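Local coordinates for putative NADH-depentdent flavin oxidoreductase (PDB 5OCS), which probably works as an FMN-dependent ene-reductase of the Old Yellow Enzyme family, reducing activated carbon-carbon double bonds with electrons from NADH or NADPH, at residues Ala16-Ile21 / Glu317-Ser322; Cys25-Gln30 / Ala112-Gly117; Ile99-Ala104 / Asp158-Ala163; Gln187-Ile192 / Asn240-Glu245. All blocks are in the same frame, centred on the assembly; numbering follows the deposited sequence.

Contact 1: Ala16-Ile21 / Glu317-Ser322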
loop_
_atom_site.group_PDB
_atom_site.type_symbol
_atom_site.label_atom_id
_atom_site.label_comp_id
_atom_site.label_asym_id
_atom_site.label_seq_id
_atom_site.Cartn_x
_atom_site.Cartn_y
_atom_site.Cartn_z
ATOM N N ALA D 16 -18.298 0.496 -7.699
ATOM C CA ALA D 16 -17.991 1.880 -8.026
ATOM C C ALA D 16 -17.553 2.100 -9.498
ATOM O O ALA D 16 -17.732 3.184 -10.048
ATOM C CB ALA D 16 -16.936 2.397 -7.074
ATOM N N ASN D 17 -16.946 1.079 -10.093
ATOM C CA ASN D 17 -16.503 1.103 -11.471
ATOM C C ASN D 17 -16.307 -0.341 -11.947
ATOM O O ASN D 17 -16.639 -1.231 -11.209
ATOM C CB ASN D 17 -15.233 1.928 -11.620
ATOM C CG ASN D 17 -14.137 1.481 -10.661
ATOM O OD1 ASN D 17 -13.745 0.333 -10.674
ATOM N ND2 ASN D 17 -13.645 2.410 -9.819
ATOM N N ARG D 18 -15.805 -0.538 -13.165
ATOM C CA ARG D 18 -15.722 -1.854 -13.760
ATOM C C ARG D 18 -14.388 -2.529 -13.519
ATOM O O ARG D 18 -14.127 -3.573 -14.111
ATOM C CB ARG D 18 -16.016 -1.757 -15.244
ATOM C CG ARG D 18 -17.465 -1.312 -15.484
ATOM C CD ARG D 18 -17.618 -1.075 -16.975
ATOM N NE ARG D 18 -18.953 -0.517 -17.206
ATOM C CZ ARG D 18 -20.073 -1.219 -17.349
ATOM N NH1 ARG D 18 -20.056 -2.530 -17.428
ATOM N NH2 ARG D 18 -21.230 -0.564 -17.462
ATOM N N ILE D 19 -13.568 -1.967 -12.601
ATOM C CA ILE D 19 -12.237 -2.495 -12.304
ATOM C C ILE D 19 -12.298 -3.465 -11.153
ATOM O O ILE D 19 -12.770 -3.106 -10.087
ATOM C CB ILE D 19 -11.215 -1.376 -11.985
ATOM C CG1 ILE D 19 -11.103 -0.377 -13.138
ATOM C CG2 ILE D 19 -9.835 -1.962 -11.735
ATOM C CD1 ILE D 19 -10.527 0.939 -12.700
ATOM N N ALA D 20 -11.844 -4.702 -11.381
ATOM C CA ALA D 20 -11.736 -5.699 -10.316
ATOM C C ALA D 20 -10.277 -6.017 -10.088
ATOM O O ALA D 20 -9.501 -6.131 -11.063
ATOM C CB ALA D 20 -12.501 -6.967 -10.682
ATOM N N ILE D 21 -9.889 -6.195 -8.814
ATOM C CA ILE D 21 -8.555 -6.613 -8.476
ATOM C C ILE D 21 -8.578 -8.122 -8.458
ATOM O O ILE D 21 -9.334 -8.709 -7.684
ATOM C CB ILE D 21 -8.057 -6.052 -7.131
ATOM C CG1 ILE D 21 -7.985 -4.552 -7.205
ATOM C CG2 ILE D 21 -6.667 -6.607 -6.788
ATOM C CD1 ILE D 21 -7.844 -3.905 -5.867
ATOM N N GLU D 317 -16.548 -6.114 -24.909
ATOM C CA GLU D 317 -15.840 -7.387 -24.762
ATOM C C GLU D 317 -16.082 -7.989 -23.379
ATOM O O GLU D 317 -16.007 -9.190 -23.240
ATOM C CB GLU D 317 -14.343 -7.254 -25.042
ATOM C CG GLU D 317 -14.002 -6.922 -26.487
ATOM C CD GLU D 317 -12.544 -6.592 -26.745
ATOM O OE1 GLU D 317 -11.645 -7.217 -26.150
ATOM O OE2 GLU D 317 -12.277 -5.710 -27.584
ATOM N N ALA D 318 -16.344 -7.152 -22.368
ATOM C CA ALA D 318 -16.568 -7.605 -20.998
ATOM C C ALA D 318 -17.310 -6.511 -20.242
ATOM O O ALA D 318 -17.295 -5.354 -20.666
ATOM C CB ALA D 318 -15.240 -7.943 -20.300
ATOM N N ASP D 319 -17.953 -6.882 -19.145
ATOM C CA ASP D 319 -18.609 -5.930 -18.248
ATOM C C ASP D 319 -17.726 -5.474 -17.099
ATOM O O ASP D 319 -17.882 -4.350 -16.604
ATOM C CB ASP D 319 -19.860 -6.574 -17.693
ATOM C CG ASP D 319 -20.748 -7.095 -18.785
ATOM O OD1 ASP D 319 -21.150 -6.230 -19.581
ATOM O OD2 ASP D 319 -20.989 -8.309 -18.873
ATOM N N ILE D 320 -16.817 -6.347 -16.685
ATOM C CA ILE D 320 -15.867 -6.064 -15.614
ATOM C C ILE D 320 -14.523 -6.578 -16.102
ATOM O O ILE D 320 -14.461 -7.627 -16.784
ATOM C CB ILE D 320 -16.291 -6.787 -14.331
ATOM C CG1 ILE D 320 -17.597 -6.180 -13.787
ATOM C CG2 ILE D 320 -15.170 -6.721 -13.293
ATOM C CD1 ILE D 320 -18.219 -7.003 -12.700
ATOM N N ILE D 321 -13.450 -5.841 -15.811
ATOM C CA ILE D 321 -12.127 -6.271 -16.194
ATOM C C ILE D 321 -11.382 -6.540 -14.918
ATOM O O ILE D 321 -11.296 -5.645 -14.053
ATOM C CB ILE D 321 -11.354 -5.295 -17.113
ATOM C CG1 ILE D 321 -9.903 -5.800 -17.387
ATOM C CG2 ILE D 321 -11.334 -3.858 -16.575
ATOM C CD1 ILE D 321 -9.183 -5.010 -18.451
ATOM N N SER D 322 -10.817 -7.734 -14.800
ATOM C CA SER D 322 -9.924 -8.016 -13.682
ATOM C C SER D 322 -8.467 -7.764 -14.041
ATOM O O SER D 322 -8.011 -8.117 -15.124
ATOM C CB SER D 322 -10.144 -9.431 -13.112
ATOM O OG SER D 322 -9.685 -10.475 -13.968
#

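Contact 2: Cys25-Gln30 / Ala112-Gly117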
loop_
_atom_site.group_PDB
_atom_site.type_symbol
_atom_site.label_atom_id
_atom_site.label_comp_id
_atom_site.label_asym_id
_atom_site.label_seq_id
_atom_site.Cartn_x
_atom_site.Cartn_y
_atom_site.Cartn_z
ATOM N N CYS D 25 -2.513 -15.087 -5.617
ATOM C CA CYS D 25 -1.892 -15.834 -4.526
ATOM C C CYS D 25 -0.692 -15.100 -3.970
ATOM O O CYS D 25 0.140 -14.590 -4.742
ATOM C CB CYS D 25 -1.462 -17.234 -5.006
ATOM S SG CYS D 25 -2.896 -18.259 -5.343
ATOM N N GLN D 26 -0.606 -15.033 -2.636
ATOM C CA GLN D 26 0.472 -14.377 -1.972
ATOM C C GLN D 26 1.424 -15.372 -1.291
ATOM O O GLN D 26 2.521 -14.963 -0.916
ATOM C CB GLN D 26 -0.067 -13.377 -0.915
ATOM C CG GLN D 26 -0.915 -12.276 -1.496
ATOM C CD GLN D 26 -0.107 -11.453 -2.462
ATOM O OE1 GLN D 26 0.858 -10.778 -2.057
ATOM N NE2 GLN D 26 -0.428 -11.543 -3.739
ATOM N N TYR D 27 0.996 -16.629 -1.095
ATOM C CA TYR D 27 1.881 -17.658 -0.485
ATOM C C TYR D 27 2.482 -17.163 0.827
ATOM O O TYR D 27 3.633 -17.413 1.111
ATOM C CB TYR D 27 3.012 -18.058 -1.478
ATOM C CG TYR D 27 2.512 -18.305 -2.871
ATOM C CD1 TYR D 27 1.983 -19.548 -3.221
ATOM C CD2 TYR D 27 2.584 -17.309 -3.854
ATOM C CE1 TYR D 27 1.473 -19.778 -4.508
ATOM C CE2 TYR D 27 2.100 -17.534 -5.145
ATOM C CZ TYR D 27 1.554 -18.784 -5.452
ATOM O OH TYR D 27 1.061 -19.030 -6.709
ATOM N N SER D 28 1.701 -16.427 1.615
ATOM C CA SER D 28 2.204 -15.729 2.811
ATOM C C SER D 28 1.387 -16.018 4.075
ATOM O O SER D 28 1.354 -15.202 5.004
ATOM C CB SER D 28 2.211 -14.214 2.523
ATOM O OG SER D 28 3.153 -13.921 1.522
ATOM N N ALA D 29 0.645 -17.130 4.079
ATOM C CA ALA D 29 -0.134 -17.552 5.226
ATOM C C ALA D 29 0.634 -18.612 6.029
ATOM O O ALA D 29 1.613 -19.211 5.536
ATOM C CB ALA D 29 -1.503 -18.079 4.775
ATOM N N GLN D 30 0.187 -18.833 7.249
ATOM C CA GLN D 30 0.802 -19.844 8.156
ATOM C C GLN D 30 -0.298 -20.762 8.601
ATOM O O GLN D 30 -1.181 -20.335 9.321
ATOM C CB GLN D 30 1.423 -19.200 9.387
ATOM C CG GLN D 30 2.696 -18.443 9.098
ATOM C CD GLN D 30 3.086 -17.423 10.177
ATOM O OE1 GLN D 30 2.271 -17.003 11.021
ATOM N NE2 GLN D 30 4.346 -16.991 10.128
ATOM N N ALA D 112 5.999 -22.579 -3.355
ATOM C CA ALA D 112 5.744 -21.219 -3.808
ATOM C C ALA D 112 6.670 -20.838 -4.977
ATOM O O ALA D 112 7.687 -21.520 -5.220
ATOM C CB ALA D 112 5.892 -20.258 -2.628
ATOM N N PRO D 113 6.307 -19.793 -5.762
ATOM C CA PRO D 113 7.093 -19.484 -6.996
ATOM C C PRO D 113 8.575 -19.253 -6.724
ATOM O O PRO D 113 9.427 -19.772 -7.438
ATOM C CB PRO D 113 6.429 -18.203 -7.517
ATOM C CG PRO D 113 5.004 -18.294 -7.024
ATOM C CD PRO D 113 5.084 -18.970 -5.676
ATOM N N TRP D 114 8.883 -18.481 -5.686
ATOM C CA TRP D 114 10.287 -18.203 -5.327
ATOM C C TRP D 114 11.052 -19.442 -4.857
ATOM O O TRP D 114 12.288 -19.416 -4.841
ATOM C CB TRP D 114 10.435 -17.077 -4.293
ATOM C CG TRP D 114 9.460 -17.138 -3.147
ATOM C CD1 TRP D 114 9.593 -17.809 -1.956
ATOM C CD2 TRP D 114 8.187 -16.496 -3.102
ATOM N NE1 TRP D 114 8.469 -17.642 -1.200
ATOM C CE2 TRP D 114 7.590 -16.837 -1.877
ATOM C CE3 TRP D 114 7.465 -15.701 -4.010
ATOM C CZ2 TRP D 114 6.322 -16.364 -1.509
ATOM C CZ3 TRP D 114 6.231 -15.247 -3.658
ATOM C CH2 TRP D 114 5.669 -15.558 -2.404
ATOM N N ASP D 115 10.341 -20.506 -4.499
ATOM C CA ASP D 115 10.957 -21.792 -4.173
ATOM C C ASP D 115 10.905 -22.801 -5.318
ATOM O O ASP D 115 11.196 -23.971 -5.103
ATOM C CB ASP D 115 10.310 -22.355 -2.915
ATOM C CG ASP D 115 10.545 -21.475 -1.695
ATOM O OD1 ASP D 115 11.640 -20.887 -1.593
ATOM O OD2 ASP D 115 9.625 -21.359 -0.881
ATOM N N GLY D 116 10.554 -22.341 -6.517
ATOM C CA GLY D 116 10.631 -23.164 -7.741
ATOM C C GLY D 116 9.350 -23.825 -8.187
ATOM O O GLY D 116 9.317 -24.428 -9.255
ATOM N N GLY D 117 8.298 -23.731 -7.374
ATOM C CA GLY D 117 6.992 -24.208 -7.766
ATOM C C GLY D 117 6.815 -25.712 -7.906
ATOM O O GLY D 117 5.754 -26.159 -8.378
#

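Contact 3: Ile99-Ala104 / Asp158-Ala163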
loop_
_atom_site.group_PDB
_atom_site.type_symbol
_atom_site.label_atom_id
_atom_site.label_comp_id
_atom_site.label_asym_id
_atom_site.label_seq_id
_atom_site.Cartn_x
_atom_site.Cartn_y
_atom_site.Cartn_z
ATOM N N ILE D 99 -14.207 -13.108 -2.242
ATOM C CA ILE D 99 -13.158 -14.086 -2.009
ATOM C C ILE D 99 -13.255 -15.234 -3.010
ATOM O O ILE D 99 -14.342 -15.667 -3.369
ATOM C CB ILE D 99 -13.192 -14.626 -0.561
ATOM C CG1 ILE D 99 -11.912 -15.394 -0.220
ATOM C CG2 ILE D 99 -14.485 -15.442 -0.255
ATOM C CD1 ILE D 99 -11.717 -15.529 1.270
ATOM N N GLN D 100 -12.110 -15.710 -3.458
ATOM C CA GLN D 100 -12.020 -16.895 -4.342
ATOM C C GLN D 100 -11.816 -18.133 -3.492
ATOM O O GLN D 100 -10.818 -18.245 -2.763
ATOM C CB GLN D 100 -10.876 -16.721 -5.337
ATOM C CG GLN D 100 -10.814 -17.819 -6.363
ATOM C CD GLN D 100 -9.574 -17.730 -7.186
ATOM O OE1 GLN D 100 -8.468 -17.971 -6.686
ATOM N NE2 GLN D 100 -9.739 -17.440 -8.468
ATOM N N LEU D 101 -12.805 -19.030 -3.476
ATOM C CA LEU D 101 -12.660 -20.274 -2.757
ATOM C C LEU D 101 -12.096 -21.312 -3.730
ATOM O O LEU D 101 -12.539 -21.404 -4.890
ATOM C CB LEU D 101 -14.004 -20.708 -2.207
ATOM C CG LEU D 101 -14.611 -19.893 -1.084
ATOM C CD1 LEU D 101 -15.904 -20.578 -0.643
ATOM C CD2 LEU D 101 -13.662 -19.702 0.107
ATOM N N ALA D 102 -11.164 -22.112 -3.235
ATOM C CA ALA D 102 -10.292 -22.903 -4.088
ATOM C C ALA D 102 -9.947 -24.257 -3.497
ATOM O O ALA D 102 -9.977 -24.474 -2.307
ATOM C CB ALA D 102 -9.019 -22.124 -4.352
ATOM N N HIS D 103 -9.610 -25.174 -4.392
ATOM C CA HIS D 103 -9.027 -26.457 -4.060
ATOM C C HIS D 103 -8.126 -26.823 -5.263
ATOM O O HIS D 103 -8.599 -26.845 -6.406
ATOM C CB HIS D 103 -10.122 -27.491 -3.906
ATOM C CG HIS D 103 -9.654 -28.776 -3.304
ATOM N ND1 HIS D 103 -8.676 -29.560 -3.880
ATOM C CD2 HIS D 103 -10.070 -29.439 -2.211
ATOM C CE1 HIS D 103 -8.489 -30.636 -3.141
ATOM N NE2 HIS D 103 -9.331 -30.583 -2.118
ATOM N N ALA D 104 -6.849 -27.027 -4.997
ATOM C CA ALA D 104 -5.815 -27.224 -6.047
ATOM C C ALA D 104 -5.826 -28.613 -6.710
ATOM O O ALA D 104 -5.230 -28.804 -7.753
ATOM C CB ALA D 104 -4.427 -26.987 -5.466
ATOM N N ASP D 158 -18.713 -30.423 1.067
ATOM C CA ASP D 158 -19.018 -29.915 2.385
ATOM C C ASP D 158 -17.985 -28.874 2.823
ATOM O O ASP D 158 -18.341 -27.961 3.549
ATOM C CB ASP D 158 -19.087 -31.028 3.406
ATOM C CG ASP D 158 -20.275 -31.934 3.200
ATOM O OD1 ASP D 158 -21.265 -31.571 2.494
ATOM O OD2 ASP D 158 -20.175 -33.028 3.729
ATOM N N ASP D 159 -16.731 -29.039 2.403
ATOM C CA ASP D 159 -15.644 -28.091 2.744
ATOM C C ASP D 159 -15.884 -26.736 2.040
ATOM O O ASP D 159 -15.706 -25.670 2.654
ATOM C CB ASP D 159 -14.267 -28.635 2.370
ATOM C CG ASP D 159 -13.824 -29.794 3.237
ATOM O OD1 ASP D 159 -14.430 -30.037 4.317
ATOM O OD2 ASP D 159 -12.835 -30.445 2.859
ATOM N N PHE D 160 -16.301 -26.774 0.780
ATOM C CA PHE D 160 -16.697 -25.553 0.085
ATOM C C PHE D 160 -17.840 -24.826 0.816
ATOM O O PHE D 160 -17.825 -23.604 0.973
ATOM C CB PHE D 160 -17.060 -25.813 -1.364
ATOM C CG PHE D 160 -15.898 -25.684 -2.317
ATOM C CD1 PHE D 160 -15.584 -24.446 -2.882
ATOM C CD2 PHE D 160 -15.103 -26.803 -2.663
ATOM C CE1 PHE D 160 -14.500 -24.302 -3.764
ATOM C CE2 PHE D 160 -14.040 -26.671 -3.563
ATOM C CZ PHE D 160 -13.721 -25.411 -4.096
ATOM N N VAL D 161 -18.833 -25.597 1.212
ATOM C CA VAL D 161 -19.936 -25.100 2.012
ATOM C C VAL D 161 -19.471 -24.506 3.327
ATOM O O VAL D 161 -19.903 -23.397 3.661
ATOM C CB VAL D 161 -21.000 -26.193 2.264
ATOM C CG1 VAL D 161 -22.049 -25.699 3.276
ATOM C CG2 VAL D 161 -21.669 -26.568 0.943
ATOM N N ALA D 162 -18.617 -25.207 4.060
ATOM C CA ALA D 162 -18.166 -24.719 5.360
ATOM C C ALA D 162 -17.429 -23.399 5.178
ATOM O O ALA D 162 -17.664 -22.430 5.915
ATOM C CB ALA D 162 -17.326 -25.730 6.115
ATOM N N ALA D 163 -16.558 -23.351 4.190
ATOM C CA ALA D 163 -15.768 -22.131 3.916
ATOM C C ALA D 163 -16.663 -20.986 3.447
ATOM O O ALA D 163 -16.438 -19.841 3.833
ATOM C CB ALA D 163 -14.671 -22.421 2.895
#

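Contact 4: Gln187-Ile192 / Asn240-Glu245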
loop_
_atom_site.group_PDB
_atom_site.type_symbol
_atom_site.label_atom_id
_atom_site.label_comp_id
_atom_site.label_asym_id
_atom_site.label_seq_id
_atom_site.Cartn_x
_atom_site.Cartn_y
_atom_site.Cartn_z
ATOM N N GLN D 187 -9.858 -29.827 -13.366
ATOM C CA GLN D 187 -9.459 -31.214 -13.551
ATOM C C GLN D 187 -10.681 -32.066 -13.869
ATOM O O GLN D 187 -10.575 -32.952 -14.692
ATOM C CB GLN D 187 -8.744 -31.782 -12.332
ATOM C CG GLN D 187 -7.376 -31.159 -12.132
ATOM C CD GLN D 187 -6.856 -31.217 -10.705
ATOM O OE1 GLN D 187 -7.085 -32.199 -9.995
ATOM N NE2 GLN D 187 -6.082 -30.185 -10.296
ATOM N N PHE D 188 -11.809 -31.818 -13.208
ATOM C CA PHE D 188 -13.041 -32.521 -13.525
ATOM C C PHE D 188 -13.559 -32.125 -14.894
ATOM O O PHE D 188 -14.042 -32.996 -15.650
ATOM C CB PHE D 188 -14.127 -32.316 -12.472
ATOM C CG PHE D 188 -14.059 -33.286 -11.325
ATOM C CD1 PHE D 188 -13.240 -33.037 -10.229
ATOM C CD2 PHE D 188 -14.836 -34.442 -11.304
ATOM C CE1 PHE D 188 -13.203 -33.901 -9.152
ATOM C CE2 PHE D 188 -14.810 -35.294 -10.236
ATOM C CZ PHE D 188 -13.980 -35.051 -9.151
ATOM N N LEU D 189 -13.479 -30.836 -15.227
ATOM C CA LEU D 189 -13.970 -30.353 -16.505
ATOM C C LEU D 189 -13.219 -30.978 -17.688
ATOM O O LEU D 189 -13.796 -31.170 -18.751
ATOM C CB LEU D 189 -13.887 -28.840 -16.636
ATOM C CG LEU D 189 -14.797 -28.093 -15.642
ATOM C CD1 LEU D 189 -14.471 -26.624 -15.658
ATOM C CD2 LEU D 189 -16.265 -28.293 -15.963
ATOM N N SER D 190 -11.931 -31.215 -17.491
ATOM C CA SER D 190 -11.020 -31.530 -18.604
ATOM C C SER D 190 -10.813 -33.007 -18.823
ATOM O O SER D 190 -10.361 -33.720 -17.907
ATOM C CB SER D 190 -9.632 -30.883 -18.406
ATOM O OG SER D 190 -8.783 -31.246 -19.489
ATOM N N PRO D 191 -11.061 -33.482 -20.056
ATOM C CA PRO D 191 -10.687 -34.877 -20.374
ATOM C C PRO D 191 -9.212 -35.247 -20.219
ATOM O O PRO D 191 -8.872 -36.424 -20.178
ATOM C CB PRO D 191 -11.081 -34.999 -21.846
ATOM C CG PRO D 191 -12.196 -34.083 -21.989
ATOM C CD PRO D 191 -11.822 -32.873 -21.161
ATOM N N ILE D 192 -8.334 -34.260 -20.161
ATOM C CA ILE D 192 -6.916 -34.495 -19.915
ATOM C C ILE D 192 -6.667 -35.000 -18.518
ATOM O O ILE D 192 -5.906 -35.946 -18.334
ATOM C CB ILE D 192 -6.121 -33.221 -20.233
ATOM C CG1 ILE D 192 -6.156 -33.027 -21.753
ATOM C CG2 ILE D 192 -4.680 -33.268 -19.700
ATOM C CD1 ILE D 192 -5.898 -31.603 -22.129
ATOM N N ASN D 240 -8.481 -31.878 -27.329
ATOM C CA ASN D 240 -9.132 -32.886 -26.499
ATOM C C ASN D 240 -9.058 -32.575 -25.008
ATOM O O ASN D 240 -8.940 -33.474 -24.172
ATOM C CB ASN D 240 -8.558 -34.270 -26.816
ATOM C CG ASN D 240 -8.422 -34.508 -28.315
ATOM O OD1 ASN D 240 -7.375 -34.939 -28.782
ATOM N ND2 ASN D 240 -9.457 -34.185 -29.074
ATOM N N GLY D 241 -9.117 -31.288 -24.682
ATOM C CA GLY D 241 -9.214 -30.867 -23.291
ATOM C C GLY D 241 -10.474 -30.046 -23.138
ATOM O O GLY D 241 -11.475 -30.255 -23.832
ATOM N N TRP D 242 -10.384 -29.069 -22.254
ATOM C CA TRP D 242 -11.416 -28.052 -22.115
ATOM C C TRP D 242 -11.306 -27.121 -23.311
ATOM O O TRP D 242 -10.212 -26.938 -23.874
ATOM C CB TRP D 242 -11.210 -27.306 -20.785
ATOM C CG TRP D 242 -12.322 -26.420 -20.408
ATOM C CD1 TRP D 242 -12.257 -25.086 -20.233
ATOM C CD2 TRP D 242 -13.695 -26.794 -20.154
ATOM N NE1 TRP D 242 -13.488 -24.595 -19.882
ATOM C CE2 TRP D 242 -14.392 -25.609 -19.844
ATOM C CE3 TRP D 242 -14.392 -28.004 -20.175
ATOM C CZ2 TRP D 242 -15.741 -25.593 -19.533
ATOM C CZ3 TRP D 242 -15.750 -27.995 -19.873
ATOM C CH2 TRP D 242 -16.400 -26.795 -19.541
ATOM N N ASP D 243 -12.441 -26.605 -23.750
ATOM C CA ASP D 243 -12.501 -25.738 -24.907
ATOM C C ASP D 243 -13.583 -24.671 -24.745
ATOM O O ASP D 243 -14.340 -24.655 -23.751
ATOM C CB ASP D 243 -12.650 -26.558 -26.214
ATOM C CG ASP D 243 -13.907 -27.411 -26.243
ATOM O OD1 ASP D 243 -14.825 -27.201 -25.419
ATOM O OD2 ASP D 243 -13.970 -28.333 -27.088
ATOM N N ILE D 244 -13.589 -23.743 -25.679
ATOM C CA ILE D 244 -14.497 -22.569 -25.622
ATOM C C ILE D 244 -15.963 -23.029 -25.665
ATOM O O ILE D 244 -16.832 -22.446 -25.019
ATOM C CB ILE D 244 -14.160 -21.536 -26.729
ATOM C CG1 ILE D 244 -14.954 -20.235 -26.567
ATOM C CG2 ILE D 244 -14.436 -22.082 -28.129
ATOM C CD1 ILE D 244 -14.791 -19.514 -25.247
ATOM N N GLU D 245 -16.233 -24.115 -26.396
ATOM C CA GLU D 245 -17.566 -24.698 -26.360
ATOM C C GLU D 245 -17.985 -25.184 -24.967
ATOM O O GLU D 245 -19.125 -24.942 -24.519
ATOM C CB GLU D 245 -17.663 -25.852 -27.352
ATOM C CG GLU D 245 -17.531 -25.381 -28.792
ATOM C CD GLU D 245 -16.103 -25.329 -29.316
ATOM O OE1 GLU D 245 -15.116 -25.556 -28.565
ATOM O OE2 GLU D 245 -15.946 -25.079 -30.539
#

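Contact 1: Ala16-Ile21 / Glu317-Ser322
The TIM barrel closes here: Ile19 and Ala20 of the first strand pair with Ile321 and Ser322 of the eighth; Arg18, just before it, adds its carbonyl O and its side chain. The two short strands run parallel, with their N-to-C directions 32° apart. Ile321 takes part in both backbone hydrogen bonds across the contact. Its N donates to Arg18 O at 2.9 Å, and its O accepts from Ala20 N, also at 2.9 Å. The first donor lies nearly along the C=O axis of Arg18. Weaker CA-H...O contacts reinforce the pair, including Ser322 CA to Ala20 O at 3.3 Å.

Ile19 and Ile321 share one face of the sheet, where Ile321 also packs on Ile312 of helix 306-314. Ala20 and Ser322 share the other face, and Ser322 OG is hydrogen-bonded to His263. The Ser322 side chain lies about 5 Å from that of Arg231, an FMN-binding residue. Ile320 sends its CG2 branch across to Ala20 CB, at 3.7 Å. Ile320 also packs on Tyr8 and Ile10, in the hairpin strand 8-10.

Asn17 OD1 accepts from Ile19 N at 3.0 Å, an Asx turn that leads into the first strand. Asp319 turns its carboxylate to Lys290 in a salt bridge and to Thr297 N in a hydrogen bond. The charge of Arg18 is near, but beyond a salt bridge. The Arg18 chain is extended from CG to NE, and its CD passes 3.3 Å from Asp319 O. Arg18 NH1 then donates to a lone pair of Asp319 O at 3.0 Å, near the guanidinium plane.

Contact 2: Cys25-Gln30 / Ala112-Gly117
Ala112 O is gripped by two backbone donors of its own turn, Asp115 N at 2.9 Å and Gly117 N at 3.1 Å. They approach from opposite faces of the carbonyl plane. These bonds fold residues 112-117 into a compact turn, from which Ala112, Pro113 and Trp114 meet Tyr27.

Pro113 and Tyr27 reach toward each other, tip to tip. Pro113 CD sits over the centre of the Tyr27 ring, 3.4 Å from the centroid and 15° off the ring normal, a close CH-pi contact. Tyr27 CG, placed beside the backbone N (chi1 -46°), also comes near Ala112 CB. Trp114 meets the same tyrosine differently. The edge of Tyr27 points toward the face of the Trp114 six-membered ring in an offset edge-to-face pair, with the planes at 90° and the centroids 5.7 Å apart. Tyr27 CB also lies 3.7 Å from Trp114 CZ2, and Ala112 CB packs against Tyr27 CB at 3.8 Å.

At the rim of the indole, Gln26 O lies near the ring plane, 3.5 Å from Trp114 CH2. The same oxygen accepts from Ser28 OG at 2.7 Å, with the hydroxyl well above the carbonyl plane. Ser28 OG is also hydrogen-bonded to Gln350 of the second subunit, whose Phe368 and Lys349 pack on Pro113 and Trp114. The contact thus lies at the dimer interface.

Cys25, at the start of residues 25-30, belongs to the FMN site. These segments follow the first and third barrel strands, so the aromatic cluster is part of the loop layer that borders the flavin site of a TIM barrel.

Contact 3: Ile99-Ala104 / Asp158-Ala163
A helix lies against the outside of the TIM barrel here, and Leu101 of strand 96-102 meets Phe160 and Ala163 of helix 150-169. Helix and strand run nearly antiparallel, at 157°, and the axes of the two short segments come within 9.4 Å. This is the usual packing of a beta-alpha-beta crossover, in which the chain returns along the helix to start the next parallel strand.

Leu101 points toward the helix, and its CG lies anti to the carbonyl carbon (chi1 -69°). Its CD2 branch touches Ala163 CB at 4.0 Å. Its CB rests 3.9 Å from Phe160 CE1. The other branch, CD1, reaches the helix backbone at Phe160 O, also at 3.9 Å.

The Phe160 ring reaches the end of the strand. Leu101 O is at its edge, near the ring plane, 3.7 Å from Phe160 CE1. Phe160 CZ and CE2 meet Ala102 C and His103 CB obliquely, each at 4.0 Å. One phenyl group thus follows three successive residues as the strand passes into a loop. His103 ND1 is hydrogen-bonded to Gly105 N in its own loop. Carbon contacts dominate between the two segments.

The strand has a second role on its other side. Gln100 belongs to the FMN site, and Ala102 points away from the helix and packs on Ala57. Outside the barrel, Leu101 also touches Ile175 of strand 175-179, while Phe160 packs on Val214 and Val218 of the neighbouring helix 204-221.

Contact 4: Gln187-Ile192 / Asn240-Glu245
Ile192 sets the tip of its side chain on bare backbone: CD1 lies 3.6 Å from Gly241 CA. The glycine carries no side chain, and the end of Ile192 packs close against its CA. Ile192 CG1, placed anti to the carbonyl carbon (chi1 -70°), lies 3.7 Å from Asn240 O. Pro191 comes to the same oxygen with CB, at 3.5 Å. Its ring also passes by the next peptide, with Pro191 CD 3.7 Å from Gly241 C.

Ser190 is the first residue to leave the helical path after helix 184-189. Its OG accepts from Ile192 N at 3.1 Å, an ST turn that shapes the exit from the helix. The same oxygen lies 3.8 Å from Gly241 CA, a contact without a hydrogen bond.

Deeper in, Leu189 and Trp242 carry the contact. Leu189 CB stands over one face of the indole, offset toward the rim. It is 4.0 Å from the centroid of the six-membered ring and 24° off the ring normal, a CH-pi contact. Leu189 CD2 reaches further round, to Trp242 CH2 at 3.9 Å. Leu189 O is near the indole as well, but its hydrogen bond comes from Arg207 NH1. Asp236 holds the backbone of the tryptophan through Trp242 N.

The contact joins the end of helix 184-189 to the approach of helix 244-256, where Asp243 is the N-cap and bonds Gly246 N. Leu189 and Trp242 both pack on Leu250 of helix 244-256. Helix 204-221 adds Pro211 against Leu189 and Leu204 against Trp242.

Overall arrangement
All four contacts belong to one TIM barrel. Contact 1 joins the first and last strands of the barrel sheet, and the other three fall between its segments along the chain. Contact 3 uses the third strand of that sheet, about 24 Å from contact 1 between centres and on the opposite side of the chain's centre. Contacts 2 and 3 alternate in sequence, with centres about 19 Å apart. Contact 4 follows both. It touches contact 3 through Ala104 O and Gln187 NE2, a probable hydrogen bond of 3.0 Å. Contacts 2 and 3 each include an FMN-site residue, Cys25 and Gln100, and contact 2 meets the second subunit. Barrel closure, outer packing and FMN-side loops thus share one domain.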